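Local coordinates for probable glutamine-binding lipoprotein GlnH (GLNBP) (Mycobacterium tuberculosis, PDB 6H20) that binds amino acids outside the membrane as an aspartate-specific solute-binding lipoprotein that probably signals to protein kinase G, and here holds asparagine, at residues Gln143-Pro148 with Pro228-Gln233; Val189-Cys194 with Val206-Thr211; Thr28-Pro33 with Gly245-Val250; Thr253-Arg258 with Pro281-Val286. One frame throughout, in Å; residues are numbered along the deposited sequence.

Contact 1: Gln143-Pro148 with Pro228-Gln233; sequences QRILAP and PDMADQ
The side-chain amides of Q143 and Q233 are turned 62° against each other and meet through a water rather than directly. OE1 of Q143 accepts from water 1 at 2.9 Å, and the same water accepts from NE2 of Q233. That NE2 also donates to A231 O at 3.1 Å, coming from above the carbonyl plane. The other amide atoms are bonded elsewhere: Q143 NE2 to S207, and Q233 OE1 to S123 and T171 of the amino-acid site. The R144 guanidinium stands steeply to the D229 carboxylate (planes 76° apart), with P228 O and D229 OD1 lying obliquely to it. NE is 4.4 Å from D229 OD1, too far for a salt bridge, while NH2 is bonded to G227.

Two backbone bonds join the segments in antiparallel fashion, Q143 N to A231 O (2.9 Å, nearly straight at 169°) and M230 N to Q143 O (2.8 Å). Q143 thus pairs with two successive residues, M230 through N and A231 through O, and the register is irregular. This lies where strand 232-240 begins beside strand 139-148, in the mixed sheet of a two-lobed periplasmic-binding-protein fold.

M230 packs across the strand, its CB touching Q143 O. With CG anti to the carbonyl carbon and a bend at chi3, SD reaches I145 CG1 at 3.8 Å, the two side chains crossing at about a right angle.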
# COMPACT_ATOMS: atom_id res chain seq x y z
N GLN A 143 -9.64 -0.09 5.54
CA GLN A 143 -9.16 -0.92 6.65
C GLN A 143 -10.30 -1.77 7.21
O GLN A 143 -11.38 -1.25 7.52
CB GLN A 143 -8.60 -0.03 7.76
CG GLN A 143 -8.03 -0.84 8.94
CD GLN A 143 -7.10 -0.00 9.80
OE1 GLN A 143 -6.77 1.14 9.46
NE2 GLN A 143 -6.67 -0.56 10.93
N ARG A 144 -10.05 -3.07 7.36
CA ARG A 144 -11.03 -3.99 7.97
C ARG A 144 -10.30 -4.91 8.94
O ARG A 144 -9.16 -4.65 9.35
CB ARG A 144 -11.84 -4.73 6.89
CG ARG A 144 -12.67 -3.77 6.02
CD ARG A 144 -13.60 -4.51 5.07
NE ARG A 144 -14.65 -5.20 5.80
CZ ARG A 144 -15.46 -6.11 5.26
NH1 ARG A 144 -15.32 -6.43 3.97
NH2 ARG A 144 -16.40 -6.70 5.99
N ILE A 145 -10.96 -6.01 9.31
CA ILE A 145 -10.47 -6.94 10.32
C ILE A 145 -10.38 -8.34 9.71
O ILE A 145 -11.29 -8.77 8.99
CB ILE A 145 -11.39 -6.95 11.56
CG1 ILE A 145 -11.49 -5.56 12.20
CG2 ILE A 145 -10.93 -7.99 12.57
CD1 ILE A 145 -12.63 -5.42 13.21
N LEU A 146 -9.30 -9.06 10.03
CA LEU A 146 -9.11 -10.45 9.63
C LEU A 146 -9.04 -11.32 10.88
O LEU A 146 -8.25 -11.04 11.79
CB LEU A 146 -7.81 -10.59 8.83
CG LEU A 146 -7.42 -11.99 8.36
CD1 LEU A 146 -8.27 -12.37 7.18
CD2 LEU A 146 -5.93 -12.01 7.97
N ALA A 147 -9.85 -12.37 10.93
CA ALA A 147 -9.85 -13.25 12.09
C ALA A 147 -10.14 -14.67 11.63
O ALA A 147 -10.66 -14.88 10.52
CB ALA A 147 -10.91 -12.81 13.11
N PRO A 148 -9.80 -15.67 12.43
CA PRO A 148 -10.17 -17.05 12.06
C PRO A 148 -11.68 -17.21 11.98
O PRO A 148 -12.44 -16.51 12.65
CB PRO A 148 -9.59 -17.89 13.20
CG PRO A 148 -8.49 -17.02 13.78
CD PRO A 148 -9.00 -15.62 13.67
N PRO A 228 -16.80 -3.36 9.71
CA PRO A 228 -17.11 -2.24 8.82
C PRO A 228 -15.84 -1.66 8.22
O PRO A 228 -14.72 -1.99 8.61
CB PRO A 228 -17.74 -1.23 9.78
CG PRO A 228 -17.01 -1.45 11.06
CD PRO A 228 -16.66 -2.92 11.11
N ASP A 229 -16.03 -0.78 7.25
CA ASP A 229 -14.92 0.03 6.78
C ASP A 229 -14.44 0.91 7.93
O ASP A 229 -15.23 1.69 8.49
CB ASP A 229 -15.40 0.89 5.60
CG ASP A 229 -15.53 0.10 4.32
OD1 ASP A 229 -15.08 -1.07 4.24
OD2 ASP A 229 -16.08 0.66 3.36
N MET A 230 -13.17 0.78 8.30
CA MET A 230 -12.63 1.49 9.46
C MET A 230 -11.84 2.74 9.10
O MET A 230 -11.63 3.59 9.98
CB MET A 230 -11.70 0.57 10.26
CG MET A 230 -12.40 -0.66 10.84
SD MET A 230 -11.21 -1.86 11.48
CE MET A 230 -10.44 -0.92 12.78
N ALA A 231 -11.41 2.88 7.84
CA ALA A 231 -10.58 4.01 7.42
C ALA A 231 -10.20 3.86 5.96
O ALA A 231 -9.63 2.84 5.57
CB ALA A 231 -9.28 4.07 8.23
N ASP A 232 -10.50 4.89 5.16
CA ASP A 232 -10.15 4.86 3.75
C ASP A 232 -8.64 4.81 3.55
O ASP A 232 -7.87 5.41 4.31
CB ASP A 232 -10.68 6.14 3.10
CG ASP A 232 -10.41 6.18 1.62
OD1 ASP A 232 -10.81 5.21 0.95
OD2 ASP A 232 -9.83 7.18 1.13
N GLN A 233 -8.21 4.10 2.51
CA GLN A 233 -6.79 3.91 2.20
C GLN A 233 -6.60 4.12 0.70
O GLN A 233 -6.60 3.17 -0.09
CB GLN A 233 -6.34 2.50 2.60
CG GLN A 233 -6.72 2.13 4.04
CD GLN A 233 -5.97 2.92 5.10
OE1 GLN A 233 -4.84 3.37 4.89
NE2 GLN A 233 -6.59 3.07 6.26
O HOH W 1 -5.88 3.87 8.95

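Contact 2: Val189-Cys194 with Val206-Thr211; sequences VNWADC and VSTDDT. With ASN (asparagine), chain B.
OD2 of D209 is gripped twice: by the amino group of the bound asparagine, whose N donates to it at 2.7 Å, and by the hydroxyl of Y235. D209 stands at the N-cap position of helix 210-219, although its side chain makes no capping bond; the helix end may help stabilise its negative charge.

W191 closes in on T208 tip to tip. T208 CB sits over the indole, 3.5 Å from the centroid of the six-membered ring and 22° off its normal, a CH-pi contact. OG1 is anti to the backbone N (chi1 -172°), which puts CG2 in the crowded place between N and the carbonyl carbon, above the ring toward its rim. OG1 comes within 3.1 Å of W191 CZ2 and is hydrogen-bonded to S172. At the in-plane edge of the indole, NE1 lies 2.7 Å from ND2 of the asparagine, both donors as modelled.

V206 touches both helix residues: CG1 meets W191 CZ3 at 3.7 Å and CG2 meets C194 CB at 3.8 Å. C194 is disulfide-bonded to C165. N190 and D193 form a capping box: D193 N donates to N190 OD1 and N190 N to D193 OD2, fixing the first turn that carries W191.

The start of helix 191-199 and the corner before helix 210-219 both present side chains to the ligand, as in the interlobe amino-acid cleft of family 3 solute-binding proteins.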
# COMPACT_ATOMS: atom_id res chain seq x y z
N VAL A 189 7.25 -6.30 11.40
CA VAL A 189 7.87 -5.61 10.26
C VAL A 189 6.92 -5.56 9.07
O VAL A 189 6.76 -4.51 8.43
CB VAL A 189 9.21 -6.27 9.88
CG1 VAL A 189 9.77 -5.60 8.62
CG2 VAL A 189 10.18 -6.16 11.02
N ASN A 190 6.31 -6.69 8.72
CA ASN A 190 5.48 -6.72 7.52
C ASN A 190 4.24 -7.58 7.75
O ASN A 190 4.15 -8.32 8.73
CB ASN A 190 6.28 -7.11 6.26
CG ASN A 190 6.82 -8.51 6.33
OD1 ASN A 190 6.07 -9.46 6.53
ND2 ASN A 190 8.13 -8.64 6.16
N TRP A 191 3.29 -7.46 6.83
CA TRP A 191 1.99 -8.10 7.02
C TRP A 191 2.07 -9.62 6.98
O TRP A 191 1.27 -10.29 7.63
CB TRP A 191 0.98 -7.56 6.01
CG TRP A 191 0.69 -6.13 6.30
CD1 TRP A 191 1.08 -5.05 5.56
CD2 TRP A 191 0.01 -5.61 7.45
NE1 TRP A 191 0.65 -3.90 6.17
CE2 TRP A 191 -0.00 -4.20 7.32
CE3 TRP A 191 -0.61 -6.19 8.57
CZ2 TRP A 191 -0.58 -3.38 8.28
CZ3 TRP A 191 -1.19 -5.37 9.52
CH2 TRP A 191 -1.17 -3.96 9.36
N ALA A 192 3.04 -10.18 6.24
CA ALA A 192 3.20 -11.63 6.25
C ALA A 192 3.52 -12.12 7.65
O ALA A 192 3.14 -13.25 8.01
CB ALA A 192 4.30 -12.03 5.27
N ASP A 193 4.21 -11.30 8.46
CA ASP A 193 4.53 -11.67 9.83
C ASP A 193 3.27 -11.77 10.68
O ASP A 193 3.20 -12.61 11.59
CB ASP A 193 5.51 -10.67 10.43
CG ASP A 193 6.80 -10.58 9.65
OD1 ASP A 193 7.22 -11.59 9.05
OD2 ASP A 193 7.41 -9.49 9.64
N CYS A 194 2.28 -10.90 10.42
CA CYS A 194 1.01 -11.00 11.14
C CYS A 194 0.32 -12.30 10.82
O CYS A 194 -0.30 -12.92 11.70
CB CYS A 194 0.09 -9.83 10.77
SG CYS A 194 0.52 -8.25 11.49
N VAL A 206 -5.89 -9.52 12.79
CA VAL A 206 -5.05 -8.57 12.05
C VAL A 206 -5.97 -7.47 11.55
O VAL A 206 -7.09 -7.74 11.13
CB VAL A 206 -4.36 -9.28 10.87
CG1 VAL A 206 -3.39 -8.32 10.17
CG2 VAL A 206 -3.63 -10.50 11.36
N SER A 207 -5.50 -6.22 11.56
CA SER A 207 -6.31 -5.15 11.00
C SER A 207 -5.48 -4.30 10.06
O SER A 207 -4.50 -3.67 10.49
CB SER A 207 -6.95 -4.28 12.09
OG SER A 207 -7.78 -3.28 11.49
N THR A 208 -5.88 -4.26 8.79
CA THR A 208 -5.24 -3.39 7.80
C THR A 208 -6.17 -3.32 6.58
O THR A 208 -7.31 -3.80 6.63
CB THR A 208 -3.81 -3.84 7.45
OG1 THR A 208 -3.19 -2.86 6.61
CG2 THR A 208 -3.77 -5.16 6.69
N ASP A 209 -5.65 -2.75 5.50
CA ASP A 209 -6.40 -2.60 4.25
C ASP A 209 -7.03 -3.92 3.84
O ASP A 209 -6.37 -4.96 3.84
CB ASP A 209 -5.43 -2.21 3.14
CG ASP A 209 -4.55 -1.01 3.46
OD1 ASP A 209 -4.67 -0.36 4.53
OD2 ASP A 209 -3.70 -0.72 2.60
N ASP A 210 -8.30 -3.87 3.41
CA ASP A 210 -8.98 -5.10 2.99
C ASP A 210 -8.28 -5.78 1.82
O ASP A 210 -8.30 -7.02 1.72
CB ASP A 210 -10.48 -4.86 2.74
CG ASP A 210 -10.79 -3.76 1.70
OD1 ASP A 210 -9.90 -3.05 1.18
OD2 ASP A 210 -12.00 -3.62 1.41
N THR A 211 -7.64 -5.00 0.94
CA THR A 211 -6.82 -5.54 -0.14
C THR A 211 -5.70 -6.43 0.40
O THR A 211 -5.51 -7.56 -0.07
CB THR A 211 -6.19 -4.36 -0.88
OG1 THR A 211 -5.74 -3.41 0.10
CG2 THR A 211 -7.21 -3.68 -1.81
N ASN B . -1.88 1.24 3.22
CA ASN B . -1.43 1.27 4.61
C ASN B . -0.34 2.32 4.77
O ASN B . 0.34 2.36 5.81
CB ASN B . -0.94 -0.10 5.05
CG ASN B . 0.34 -0.52 4.36
OD1 ASN B . 0.72 0.03 3.33
ND2 ASN B . 1.02 -1.47 4.94
OXT ASN B . -0.15 3.13 3.84

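Contact 3: Thr28-Pro33 with Gly245-Val250; sequences TASLRP and GLVRFV
One hydrogen bond joins the segments. R248 NH1 donates to R32 O at 2.8 Å (155°), lying in the carbonyl plane on a lone pair, and the oxygen in turn sits at the edge of the guanidinium, close to its plane. The R248 chain runs extended from CG to NE, so its methylenes pass along the same carbonyl, CG coming within 3.1 Å of R32 O. A weaker polar contact is made by the backbone, where P33 CA approaches R248 O at 3.5 Å as a CA-H...O contact.

Aliphatic carbon packs on the charged group where L31 CB lies over one face of the R248 guanidinium, 3.8 Å above its plane and toward the rim. The apolar pair is L31 CB with V247 CG1, at 4.0 Å. V247 holds CG1 anti to the backbone N (chi1 177°), which brings this methyl to S30 OG at 3.2 Å. That hydroxyl is satisfied by F134 O and N251 ND2.

D287 probably offsets both arginine charges, forming salt bridges with R248 through its side chain and with R32 through its terminal carboxylate.

The segment after strand 29-30 is thereby laid across helix 244-259, on a flank of the solute-binding fold away from the ligand. The chemistry implies a half-buried seam in which one arginine works twice: its N-H edge grips a peptide oxygen while its stem and face pack against aliphatic carbons.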
# COMPACT_ATOMS: atom_id res chain seq x y z
N THR A 28 -5.65 13.66 -1.72
CA THR A 28 -5.57 12.85 -2.94
C THR A 28 -5.44 13.67 -4.22
O THR A 28 -5.24 13.07 -5.28
CB THR A 28 -6.78 11.92 -3.06
OG1 THR A 28 -7.98 12.69 -3.16
CG2 THR A 28 -6.87 10.98 -1.84
N ALA A 29 -5.54 14.99 -4.16
CA ALA A 29 -5.35 15.80 -5.36
C ALA A 29 -3.87 15.91 -5.69
O ALA A 29 -3.04 16.17 -4.82
CB ALA A 29 -5.92 17.20 -5.14
N SER A 30 -3.54 15.71 -6.97
CA SER A 30 -2.14 15.65 -7.40
C SER A 30 -1.93 16.55 -8.62
O SER A 30 -2.80 17.36 -8.95
CB SER A 30 -1.75 14.19 -7.67
OG SER A 30 -0.37 14.03 -7.97
N LEU A 31 -0.79 16.41 -9.31
CA LEU A 31 -0.42 17.36 -10.36
C LEU A 31 -0.82 16.86 -11.74
O LEU A 31 -0.61 15.69 -12.08
CB LEU A 31 1.09 17.58 -10.33
CG LEU A 31 1.62 18.28 -9.08
CD1 LEU A 31 3.13 18.37 -9.13
CD2 LEU A 31 0.99 19.66 -8.94
N ARG A 32 -1.35 17.76 -12.55
CA ARG A 32 -1.82 17.40 -13.87
C ARG A 32 -0.66 16.86 -14.72
O ARG A 32 0.47 17.37 -14.62
CB ARG A 32 -2.40 18.65 -14.53
CG ARG A 32 -3.11 18.43 -15.82
CD ARG A 32 -3.84 19.72 -16.22
NE ARG A 32 -4.91 20.04 -15.28
CZ ARG A 32 -6.13 19.50 -15.34
NH1 ARG A 32 -6.43 18.63 -16.30
NH2 ARG A 32 -7.05 19.84 -14.45
N PRO A 33 -0.88 15.84 -15.53
CA PRO A 33 0.19 15.34 -16.41
C PRO A 33 0.63 16.38 -17.42
O PRO A 33 -0.06 17.36 -17.69
CB PRO A 33 -0.47 14.15 -17.11
CG PRO A 33 -1.64 13.78 -16.23
CD PRO A 33 -2.12 15.05 -15.65
N GLY A 245 8.11 16.87 -11.58
CA GLY A 245 8.05 16.32 -12.93
C GLY A 245 7.70 14.85 -12.94
O GLY A 245 6.92 14.39 -13.78
N LEU A 246 8.28 14.09 -12.02
CA LEU A 246 7.95 12.67 -11.95
C LEU A 246 6.52 12.44 -11.50
O LEU A 246 5.88 11.48 -11.94
CB LEU A 246 8.94 11.97 -11.01
CG LEU A 246 8.87 10.45 -10.93
CD1 LEU A 246 8.88 9.81 -12.30
CD2 LEU A 246 10.04 9.93 -10.09
N VAL A 247 5.99 13.30 -10.63
CA VAL A 247 4.57 13.22 -10.28
C VAL A 247 3.70 13.35 -11.53
O VAL A 247 2.80 12.53 -11.77
CB VAL A 247 4.20 14.29 -9.23
CG1 VAL A 247 2.69 14.24 -8.94
CG2 VAL A 247 5.02 14.11 -7.97
N ARG A 248 3.95 14.40 -12.33
CA ARG A 248 3.17 14.57 -13.55
C ARG A 248 3.35 13.38 -14.49
O ARG A 248 2.38 12.93 -15.10
CB ARG A 248 3.54 15.88 -14.26
CG ARG A 248 3.32 17.10 -13.40
CD ARG A 248 3.59 18.36 -14.21
NE ARG A 248 3.58 19.57 -13.39
CZ ARG A 248 2.47 20.23 -13.05
NH1 ARG A 248 1.28 19.79 -13.47
NH2 ARG A 248 2.55 21.32 -12.30
N PHE A 249 4.57 12.87 -14.61
CA PHE A 249 4.82 11.73 -15.49
C PHE A 249 4.00 10.51 -15.04
O PHE A 249 3.30 9.89 -15.85
CB PHE A 249 6.31 11.38 -15.54
CG PHE A 249 6.65 10.34 -16.57
CD1 PHE A 249 6.46 8.98 -16.30
CD2 PHE A 249 7.10 10.72 -17.83
CE1 PHE A 249 6.74 8.02 -17.27
CE2 PHE A 249 7.37 9.78 -18.79
CZ PHE A 249 7.19 8.43 -18.52
N VAL A 250 4.10 10.15 -13.76
CA VAL A 250 3.36 9.00 -13.25
C VAL A 250 1.86 9.21 -13.41
O VAL A 250 1.11 8.29 -13.74
CB VAL A 250 3.75 8.71 -11.79
CG1 VAL A 250 2.86 7.62 -11.20
CG2 VAL A 250 5.22 8.28 -11.72

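Contact 4: Thr253-Arg258 with Pro281-Val286; sequences TLERIR and PTPRYV
This is a polar surface contact between helix 244-259 and the C-terminal tail of the solute-binding-protein fold, away from the amino-acid site. The tail passes alongside the helix before pairing, as short strand 284-285, with strand 29-30. Two helix residues one turn apart, E255 and R258, reach out to it.

E255 and Y285 meet tip to tip. Y285 OH donates to E255 OE2 over a short 2.5 Å, using the anti lone pair of the oxygen, and carboxylate and ring are nearly coplanar (23° apart). A bend at chi2 (-79°) swings the carboxylate to the ring edge. The same OE2 touches P283 CG at 3.5 Å.

R258 runs extended from CG to NE. P283 CB stands over one face of its guanidinium, 3.4 Å above the plane, toward the rim. NE lies 2.9 Å from P281 O. NH2 is held by V137 O and T136 OG1 and NH1 by a water, so the group is fixed at both terminal nitrogens. Water 2 links the arginine to the tyrosine in the guanidinium plane, accepting from R258 NH1 at 3.0 Å and donating to Y285 OH at 2.8 Å.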
# COMPACT_ATOMS: atom_id res chain seq x y z
N THR A 253 0.96 8.11 -16.75
CA THR A 253 0.83 6.66 -16.80
C THR A 253 -0.50 6.21 -16.24
O THR A 253 -1.17 5.33 -16.81
CB THR A 253 1.96 5.98 -16.01
OG1 THR A 253 3.23 6.40 -16.53
CG2 THR A 253 1.85 4.46 -16.15
N LEU A 254 -0.91 6.79 -15.11
CA LEU A 254 -2.17 6.36 -14.52
C LEU A 254 -3.36 6.72 -15.41
O LEU A 254 -4.29 5.93 -15.55
CB LEU A 254 -2.32 6.93 -13.10
CG LEU A 254 -1.25 6.40 -12.15
CD1 LEU A 254 -1.41 6.97 -10.74
CD2 LEU A 254 -1.22 4.85 -12.11
N GLU A 255 -3.34 7.91 -16.04
CA GLU A 255 -4.38 8.22 -17.02
C GLU A 255 -4.40 7.18 -18.14
O GLU A 255 -5.47 6.71 -18.56
CB GLU A 255 -4.17 9.61 -17.62
CG GLU A 255 -4.49 10.78 -16.69
CD GLU A 255 -5.97 11.06 -16.58
OE1 GLU A 255 -6.78 10.48 -17.36
OE2 GLU A 255 -6.34 11.89 -15.72
N ARG A 256 -3.22 6.81 -18.64
CA ARG A 256 -3.18 5.79 -19.69
C ARG A 256 -3.83 4.49 -19.24
O ARG A 256 -4.71 3.96 -19.92
CB ARG A 256 -1.75 5.53 -20.16
CG ARG A 256 -1.75 4.51 -21.29
CD ARG A 256 -0.37 4.23 -21.81
NE ARG A 256 0.58 3.72 -20.82
CZ ARG A 256 0.63 2.46 -20.38
NH1 ARG A 256 -0.26 1.57 -20.80
NH2 ARG A 256 1.57 2.10 -19.51
N ILE A 257 -3.41 3.96 -18.09
CA ILE A 257 -3.89 2.62 -17.72
C ILE A 257 -5.35 2.63 -17.28
O ILE A 257 -6.05 1.62 -17.43
CB ILE A 257 -2.96 1.92 -16.71
CG1 ILE A 257 -2.99 2.61 -15.34
CG2 ILE A 257 -1.56 1.80 -17.27
CD1 ILE A 257 -2.28 1.78 -14.23
N ARG A 258 -5.84 3.75 -16.73
CA ARG A 258 -7.27 3.80 -16.41
C ARG A 258 -8.14 3.74 -17.65
O ARG A 258 -9.27 3.26 -17.59
CB ARG A 258 -7.62 5.06 -15.63
CG ARG A 258 -7.04 5.11 -14.23
CD ARG A 258 -7.70 6.24 -13.45
NE ARG A 258 -6.96 6.61 -12.25
CZ ARG A 258 -6.01 7.54 -12.21
NH1 ARG A 258 -5.64 8.20 -13.31
NH2 ARG A 258 -5.41 7.81 -11.06
N PRO A 281 -10.22 4.28 -9.76
CA PRO A 281 -10.42 5.51 -8.99
C PRO A 281 -10.30 6.72 -9.89
O PRO A 281 -9.44 6.78 -10.77
CB PRO A 281 -9.30 5.48 -7.95
CG PRO A 281 -8.76 4.11 -7.97
CD PRO A 281 -9.06 3.50 -9.30
N THR A 282 -11.18 7.69 -9.69
CA THR A 282 -11.15 8.90 -10.51
C THR A 282 -10.04 9.81 -10.03
O THR A 282 -9.97 10.12 -8.84
CB THR A 282 -12.50 9.62 -10.43
OG1 THR A 282 -13.52 8.78 -10.98
CG2 THR A 282 -12.46 10.92 -11.20
N PRO A 283 -9.14 10.25 -10.91
CA PRO A 283 -8.04 11.13 -10.47
C PRO A 283 -8.56 12.51 -10.13
O PRO A 283 -9.52 13.02 -10.72
CB PRO A 283 -7.12 11.18 -11.69
CG PRO A 283 -8.05 10.96 -12.86
CD PRO A 283 -9.06 9.95 -12.35
N ARG A 284 -7.90 13.13 -9.15
CA ARG A 284 -8.18 14.50 -8.75
C ARG A 284 -6.90 15.32 -8.90
O ARG A 284 -5.82 14.86 -8.50
CB ARG A 284 -8.67 14.53 -7.30
CG ARG A 284 -8.88 15.92 -6.74
CD ARG A 284 -9.11 15.89 -5.23
NE ARG A 284 -10.47 16.28 -4.87
CZ ARG A 284 -10.85 17.54 -4.66
NH1 ARG A 284 -9.97 18.53 -4.79
NH2 ARG A 284 -12.10 17.81 -4.34
N TYR A 285 -7.03 16.51 -9.48
CA TYR A 285 -5.88 17.37 -9.76
C TYR A 285 -6.01 18.71 -9.04
O TYR A 285 -7.09 19.30 -9.02
CB TYR A 285 -5.74 17.60 -11.27
CG TYR A 285 -5.45 16.33 -12.03
CD1 TYR A 285 -4.26 15.65 -11.83
CD2 TYR A 285 -6.38 15.79 -12.92
CE1 TYR A 285 -3.99 14.46 -12.51
CE2 TYR A 285 -6.12 14.61 -13.61
CZ TYR A 285 -4.92 13.95 -13.39
OH TYR A 285 -4.64 12.78 -14.07
N VAL A 286 -4.89 19.19 -8.49
CA VAL A 286 -4.86 20.51 -7.86
C VAL A 286 -4.86 21.61 -8.90
O VAL A 286 -5.30 22.74 -8.62
CB VAL A 286 -3.63 20.66 -6.94
CG1 VAL A 286 -3.60 19.57 -5.92
CG2 VAL A 286 -2.35 20.64 -7.76
O HOH W 2 -3.54 10.40 -13.16

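Contact 2 is buried and contact 4 lies at the surface; contacts 1 and 3 are partly buried. Contacts 1 and 2 share the mixed sheet through neighbouring strands 139-148 and 205-207, joined by L146 N to V206 O, and lie near the ligand. Contacts 3 and 4 share helix 244-259, and strands 29-30 and 284-285 pair in parallel between them; their centres are about 27 to 29 Å from that of contact 2. Chemistry follows place: contact 1 relies on backbone hydrogen bonds and a water-bridged amide pair, contact 2 on aromatic and aliphatic packing with one carboxylate holding the ligand amino group, contact 3 on an arginine-carbonyl bond and contact 4 on a tyrosine-carboxylate bond, both with arginine packing.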